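Local coordinates for tetratricopeptide TPR_2 repeat protein (Thermobaculum terrenum, PDB 5DJS), which combines tetratricopeptide repeats with a two-domain fold of the GT-B type, assigned to glycosyl transferase family 41, and holds uridine-5'-diphosphate in the model, at residues F180-I185 / D205-R210; V184-D189 / R212-R217. The protein carries 1 engineered substitution. All blocks are in the same frame, centred on the assembly; numbering follows the deposited sequence.

Contact 1. Residues F180-I185 / D205-R210; sequences FLEPVI and DALTDR
Arg210 reaches across from the helix 206-214 to the carboxylate of Glu182 on the helix 176-187, and nearly all of its length runs past one oxygen. Its CB lies 3.9 Å from Glu182 OE1, and CG is only slightly farther from the same atom. CD comes closest of the methylenes, 3.4 Å from OE1 of Glu182. There the chain bends (chi3 -90°), which brings NH1 round to the carboxylate. NE and CZ pass OE1 at longer range, and NH1 delivers the contact. It donates to OE1 of Glu182 over 3.1 Å, with 166° at the hydrogen, within the guanidinium plane and onto the syn lone pair. NH1 also lies 2.9 Å from OE2 of Glu182, completing a salt bridge in which one nitrogen faces both oxygens and the two flat groups are nearly coplanar. Glu182 suits this place because its extended chain, with CG anti to the backbone N (chi1 177°), spans the gap between the helices. Leu207, one turn before Arg210, packs CD1 against the carboxylate, and its CA lies over one face of the guanidinium. At the start of this helix Asp205 is the N-cap, its OD1 accepting from Thr208 N and, weakly, from Leu207 N. The bridge thus ties together two successive helices of a Rossmann-like domain, the first of them forming the crossover of a beta-alpha-beta unit between parallel strands 163-169 and 193-199, as expected in a GT-B fold.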
loop_
_atom_site.group_PDB
_atom_site.type_symbol
_atom_site.label_atom_id
_atom_site.label_comp_id
_atom_site.label_asym_id
_atom_site.label_seq_id
_atom_site.Cartn_x
_atom_site.Cartn_y
_atom_site.Cartn_z
ATOM N N PHE A 180 -4.796 -3.225 9.847
ATOM C CA PHE A 180 -5.877 -2.267 10.131
ATOM C C PHE A 180 -7.292 -2.859 10.046
ATOM O O PHE A 180 -8.230 -2.290 10.611
ATOM C CB PHE A 180 -5.791 -1.072 9.190
ATOM C CG PHE A 180 -4.613 -0.174 9.446
ATOM C CD1 PHE A 180 -4.531 0.564 10.621
ATOM C CD2 PHE A 180 -3.599 -0.031 8.494
ATOM C CE1 PHE A 180 -3.456 1.404 10.856
ATOM C CE2 PHE A 180 -2.519 0.810 8.728
ATOM C CZ PHE A 180 -2.452 1.532 9.906
ATOM N N LEU A 181 -7.459 -3.971 9.330
ATOM C CA LEU A 181 -8.771 -4.609 9.231
ATOM C C LEU A 181 -9.106 -5.399 10.489
ATOM O O LEU A 181 -10.252 -5.378 10.932
ATOM C CB LEU A 181 -8.864 -5.525 8.007
ATOM C CG LEU A 181 -10.242 -6.152 7.752
ATOM C CD1 LEU A 181 -11.274 -5.082 7.424
ATOM C CD2 LEU A 181 -10.161 -7.183 6.640
ATOM N N GLU A 182 -8.123 -6.107 11.047
ATOM C CA GLU A 182 -8.321 -6.915 12.272
ATOM C C GLU A 182 -9.131 -6.225 13.394
ATOM O O GLU A 182 -10.124 -6.789 13.854
ATOM C CB GLU A 182 -6.978 -7.436 12.815
ATOM C CG GLU A 182 -7.112 -8.225 14.112
ATOM C CD GLU A 182 -5.884 -9.041 14.460
ATOM O OE1 GLU A 182 -6.048 -10.036 15.193
ATOM O OE2 GLU A 182 -4.762 -8.699 14.025
ATOM N N PRO A 183 -8.715 -5.021 13.840
ATOM C CA PRO A 183 -9.529 -4.344 14.854
ATOM C C PRO A 183 -10.970 -4.109 14.413
ATOM O O PRO A 183 -11.899 -4.335 15.206
ATOM C CB PRO A 183 -8.812 -3.000 15.056
ATOM C CG PRO A 183 -7.905 -2.844 13.887
ATOM C CD PRO A 183 -7.516 -4.234 13.496
ATOM N N VAL A 184 -11.144 -3.675 13.163
ATOM C CA VAL A 184 -12.471 -3.370 12.608
ATOM C C VAL A 184 -13.384 -4.602 12.577
ATOM O O VAL A 184 -14.546 -4.524 12.968
ATOM C CB VAL A 184 -12.366 -2.714 11.211
ATOM C CG1 VAL A 184 -13.721 -2.618 10.515
ATOM C CG2 VAL A 184 -11.769 -1.323 11.344
ATOM N N ILE A 185 -12.848 -5.723 12.108
ATOM C CA ILE A 185 -13.584 -6.981 12.068
ATOM C C ILE A 185 -13.979 -7.451 13.472
ATOM O O ILE A 185 -15.119 -7.865 13.675
ATOM C CB ILE A 185 -12.778 -8.071 11.317
ATOM C CG1 ILE A 185 -12.943 -7.870 9.822
ATOM C CG2 ILE A 185 -13.243 -9.473 11.673
ATOM C CD1 ILE A 185 -12.119 -8.827 8.989
ATOM N N ASP A 205 -1.412 -16.897 6.555
ATOM C CA ASP A 205 -0.541 -16.893 7.743
ATOM C C ASP A 205 -1.355 -16.753 9.041
ATOM O O ASP A 205 -2.578 -16.747 9.006
ATOM C CB ASP A 205 0.531 -15.791 7.606
ATOM C CG ASP A 205 -0.051 -14.373 7.501
ATOM O OD1 ASP A 205 -1.167 -14.107 7.995
ATOM O OD2 ASP A 205 0.642 -13.505 6.925
ATOM N N ALA A 206 -0.677 -16.647 10.179
ATOM C CA ALA A 206 -1.344 -16.469 11.482
ATOM C C ALA A 206 -2.438 -15.380 11.515
ATOM O O ALA A 206 -3.462 -15.560 12.174
ATOM C CB ALA A 206 -0.306 -16.190 12.567
ATOM N N LEU A 207 -2.221 -14.259 10.824
ATOM C CA LEU A 207 -3.203 -13.164 10.817
ATOM C C LEU A 207 -4.471 -13.518 10.012
ATOM O O LEU A 207 -5.573 -13.120 10.396
ATOM C CB LEU A 207 -2.573 -11.865 10.296
ATOM C CG LEU A 207 -3.452 -10.610 10.216
ATOM C CD1 LEU A 207 -4.315 -10.398 11.443
ATOM C CD2 LEU A 207 -2.603 -9.364 10.031
ATOM N N THR A 208 -4.323 -14.268 8.916
ATOM C CA THR A 208 -5.487 -14.684 8.120
ATOM C C THR A 208 -6.342 -15.649 8.945
ATOM O O THR A 208 -7.569 -15.566 8.922
ATOM C CB THR A 208 -5.131 -15.323 6.744
ATOM O OG1 THR A 208 -4.646 -16.655 6.917
ATOM C CG2 THR A 208 -4.096 -14.524 6.024
ATOM N N ASP A 209 -5.681 -16.544 9.678
ATOM C CA ASP A 209 -6.353 -17.442 10.623
ATOM C C ASP A 209 -7.171 -16.652 11.646
ATOM O O ASP A 209 -8.319 -17.021 11.942
ATOM C CB ASP A 209 -5.357 -18.365 11.342
ATOM C CG ASP A 209 -4.636 -19.330 10.393
ATOM O OD1 ASP A 209 -5.070 -19.510 9.232
ATOM O OD2 ASP A 209 -3.619 -19.914 10.818
ATOM N N ARG A 210 -6.596 -15.564 12.157
ATOM C CA ARG A 210 -7.326 -14.666 13.064
ATOM C C ARG A 210 -8.498 -13.950 12.367
ATOM O O ARG A 210 -9.606 -13.899 12.911
ATOM C CB ARG A 210 -6.382 -13.657 13.749
ATOM C CG ARG A 210 -5.733 -14.201 15.022
ATOM C CD ARG A 210 -4.812 -13.195 15.708
ATOM N NE ARG A 210 -3.423 -13.284 15.224
ATOM C CZ ARG A 210 -2.672 -12.282 14.756
ATOM N NH1 ARG A 210 -3.113 -11.023 14.685
ATOM N NH2 ARG A 210 -1.431 -12.550 14.362
#

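Contact 2. Residues V184-D189 / R212-R217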
loop_
_atom_site.group_PDB
_atom_site.type_symbol
_atom_site.label_atom_id
_atom_site.label_comp_id
_atom_site.label_asym_id
_atom_site.label_seq_id
_atom_site.Cartn_x
_atom_site.Cartn_y
_atom_site.Cartn_z
ATOM N N VAL A 184 -11.144 -3.675 13.163
ATOM C CA VAL A 184 -12.471 -3.370 12.608
ATOM C C VAL A 184 -13.384 -4.602 12.577
ATOM O O VAL A 184 -14.546 -4.524 12.968
ATOM C CB VAL A 184 -12.366 -2.714 11.211
ATOM C CG1 VAL A 184 -13.721 -2.618 10.515
ATOM C CG2 VAL A 184 -11.769 -1.323 11.344
ATOM N N ILE A 185 -12.848 -5.723 12.108
ATOM C CA ILE A 185 -13.584 -6.981 12.068
ATOM C C ILE A 185 -13.979 -7.451 13.472
ATOM O O ILE A 185 -15.119 -7.865 13.675
ATOM C CB ILE A 185 -12.778 -8.071 11.317
ATOM C CG1 ILE A 185 -12.943 -7.870 9.822
ATOM C CG2 ILE A 185 -13.243 -9.473 11.673
ATOM C CD1 ILE A 185 -12.119 -8.827 8.989
ATOM N N GLU A 186 -13.042 -7.402 14.423
ATOM C CA GLU A 186 -13.329 -7.797 15.813
ATOM C C GLU A 186 -14.438 -6.946 16.442
ATOM O O GLU A 186 -15.356 -7.480 17.030
ATOM C CB GLU A 186 -12.070 -7.725 16.694
ATOM C CG GLU A 186 -12.282 -8.266 18.109
ATOM C CD GLU A 186 -11.041 -8.217 18.978
ATOM O OE1 GLU A 186 -10.737 -9.242 19.631
ATOM O OE2 GLU A 186 -10.382 -7.153 19.020
ATOM N N ALA A 187 -14.354 -5.633 16.293
ATOM C CA ALA A 187 -15.249 -4.701 16.995
ATOM C C ALA A 187 -16.575 -4.391 16.295
ATOM O O ALA A 187 -17.383 -3.630 16.828
ATOM C CB ALA A 187 -14.508 -3.393 17.274
ATOM N N HIS A 188 -16.805 -4.947 15.108
ATOM C CA HIS A 188 -18.059 -4.691 14.391
ATOM C C HIS A 188 -19.261 -5.109 15.242
ATOM O O HIS A 188 -19.306 -6.228 15.735
ATOM C CB HIS A 188 -18.102 -5.407 13.019
ATOM C CG HIS A 188 -17.820 -4.513 11.854
ATOM N ND1 HIS A 188 -18.416 -3.281 11.701
ATOM C CD2 HIS A 188 -17.023 -4.680 10.776
ATOM C CE1 HIS A 188 -17.986 -2.718 10.588
ATOM N NE2 HIS A 188 -17.138 -3.547 10.009
ATOM N N ASP A 189 -20.220 -4.201 15.405
ATOM C CA ASP A 189 -21.441 -4.481 16.161
ATOM C C ASP A 189 -22.306 -5.523 15.427
ATOM O O ASP A 189 -22.926 -5.214 14.399
ATOM C CB ASP A 189 -22.229 -3.180 16.374
ATOM C CG ASP A 189 -23.408 -3.343 17.326
ATOM O OD1 ASP A 189 -23.564 -4.430 17.933
ATOM O OD2 ASP A 189 -24.191 -2.373 17.460
ATOM N N ARG A 212 -10.109 -14.958 9.702
ATOM C CA ARG A 212 -11.102 -15.998 9.411
ATOM C C ARG A 212 -11.957 -16.308 10.636
ATOM O O ARG A 212 -13.183 -16.412 10.529
ATOM C CB ARG A 212 -10.421 -17.281 8.908
ATOM C CG ARG A 212 -11.384 -18.331 8.377
ATOM C CD ARG A 212 -10.702 -19.604 7.908
ATOM N NE ARG A 212 -9.697 -19.386 6.857
ATOM C CZ ARG A 212 -8.370 -19.358 7.028
ATOM N NH1 ARG A 212 -7.804 -19.511 8.224
ATOM N NH2 ARG A 212 -7.582 -19.164 5.972
ATOM N N ALA A 213 -11.299 -16.459 11.788
ATOM C CA ALA A 213 -11.980 -16.737 13.062
ATOM C C ALA A 213 -12.885 -15.581 13.504
ATOM O O ALA A 213 -14.004 -15.817 13.960
ATOM C CB ALA A 213 -10.962 -17.053 14.148
ATOM N N LEU A 214 -12.403 -14.346 13.361
ATOM C CA LEU A 214 -13.198 -13.152 13.710
ATOM C C LEU A 214 -14.345 -12.848 12.726
ATOM O O LEU A 214 -15.325 -12.204 13.100
ATOM C CB LEU A 214 -12.305 -11.918 13.837
ATOM C CG LEU A 214 -11.533 -11.622 15.127
ATOM C CD1 LEU A 214 -10.863 -12.836 15.769
ATOM C CD2 LEU A 214 -10.506 -10.532 14.828
ATOM N N SER A 215 -14.212 -13.284 11.475
ATOM C CA SER A 215 -15.290 -13.150 10.479
ATOM C C SER A 215 -16.473 -14.051 10.792
ATOM O O SER A 215 -16.297 -15.143 11.344
ATOM C CB SER A 215 -14.802 -13.503 9.061
ATOM O OG SER A 215 -14.580 -12.340 8.278
ATOM N N ASP A 216 -17.665 -13.603 10.400
ATOM C CA ASP A 216 -18.871 -14.440 10.457
ATOM C C ASP A 216 -18.869 -15.485 9.348
ATOM O O ASP A 216 -19.180 -16.648 9.602
ATOM C CB ASP A 216 -20.143 -13.599 10.370
ATOM C CG ASP A 216 -20.308 -12.674 11.552
ATOM O OD1 ASP A 216 -20.263 -13.144 12.707
ATOM O OD2 ASP A 216 -20.483 -11.463 11.333
ATOM N N ARG A 217 -18.518 -15.064 8.131
ATOM C CA ARG A 217 -18.347 -15.966 6.974
ATOM C C ARG A 217 -17.028 -15.644 6.268
ATOM O O ARG A 217 -16.607 -14.487 6.280
ATOM C CB ARG A 217 -19.504 -15.792 5.986
ATOM C CG ARG A 217 -20.902 -15.827 6.586
ATOM C CD ARG A 217 -21.289 -17.175 7.183
ATOM N NE ARG A 217 -22.738 -17.385 7.088
ATOM C CZ ARG A 217 -23.371 -18.053 6.119
ATOM N NH1 ARG A 217 -22.706 -18.652 5.126
ATOM N NH2 ARG A 217 -24.702 -18.135 6.151
#
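Where the crossover helix 176-187 of a beta-alpha-beta unit nears its C-terminal end, Ile185 and Glu186 meet Leu214, the last residue of the helix 206-214, and Ile185 also reaches Ser215 just beyond it. The backbones come close here, with the CA atoms of Glu186 and Leu214 5.8 Å apart, and the gap is filled by aliphatic groups without any hydrogen bond across it. Ile185 directs its CG2 branch at the other helix: this methyl is anti to the backbone N, and it sits 3.4 Å from CB of Leu214. The same methyl lies 3.7 Å from the carbonyl carbon of Leu214 and 3.9 Å from the N of Ser215, so it rests against the backbone where the helix comes to an end. The other branch, CG1 and CD1, is turned beside the backbone N (chi1 -80°), and CD1 ends 4.3 Å from Ser215 OG. The side chain also packs on Val195 and Cys197 of strand 193-199, an outermost strand of the parallel six-stranded sheet, so a bulky hydrocarbon suits this position between helix and sheet; its two branches let it touch the neighbouring helix with CG2 and Ser215 with CD1. Leu214 sends CD2 over the base of Glu186, 3.7 Å from its CB and 4.0 Å from its backbone N. Of the Glu186 side chain, CB makes the approach to the leucine, while the extended chain carries the carboxylate to Gln501 of helix 479-521, with which OE2 forms a hydrogen bond. Ser215 is the first residue to leave helical geometry, and soon afterwards Arg217 forms backbone hydrogen bonds with Val195 and Cys197.

Both contacts join helix 176-187 to helix 206-214, and their centres lie only about 8 Å apart, touching where Glu182 O meets Leu214 CD2. Each is partly buried, but they differ in chemistry. Contact 1, in the first half of helix 206-214, is chiefly electrostatic, its charged partners exposed or partly exposed, beside buried Leu207. Contact 2, at the C-terminal ends of both helices, is apolar, with buried Ile185 facing the edge strand 193-199 and partly exposed Leu214 packed against it. Contact 1 is also nearer the centre of the chain, with the Leu207 side chain about 10 Å from bound uridine-5'-diphosphate.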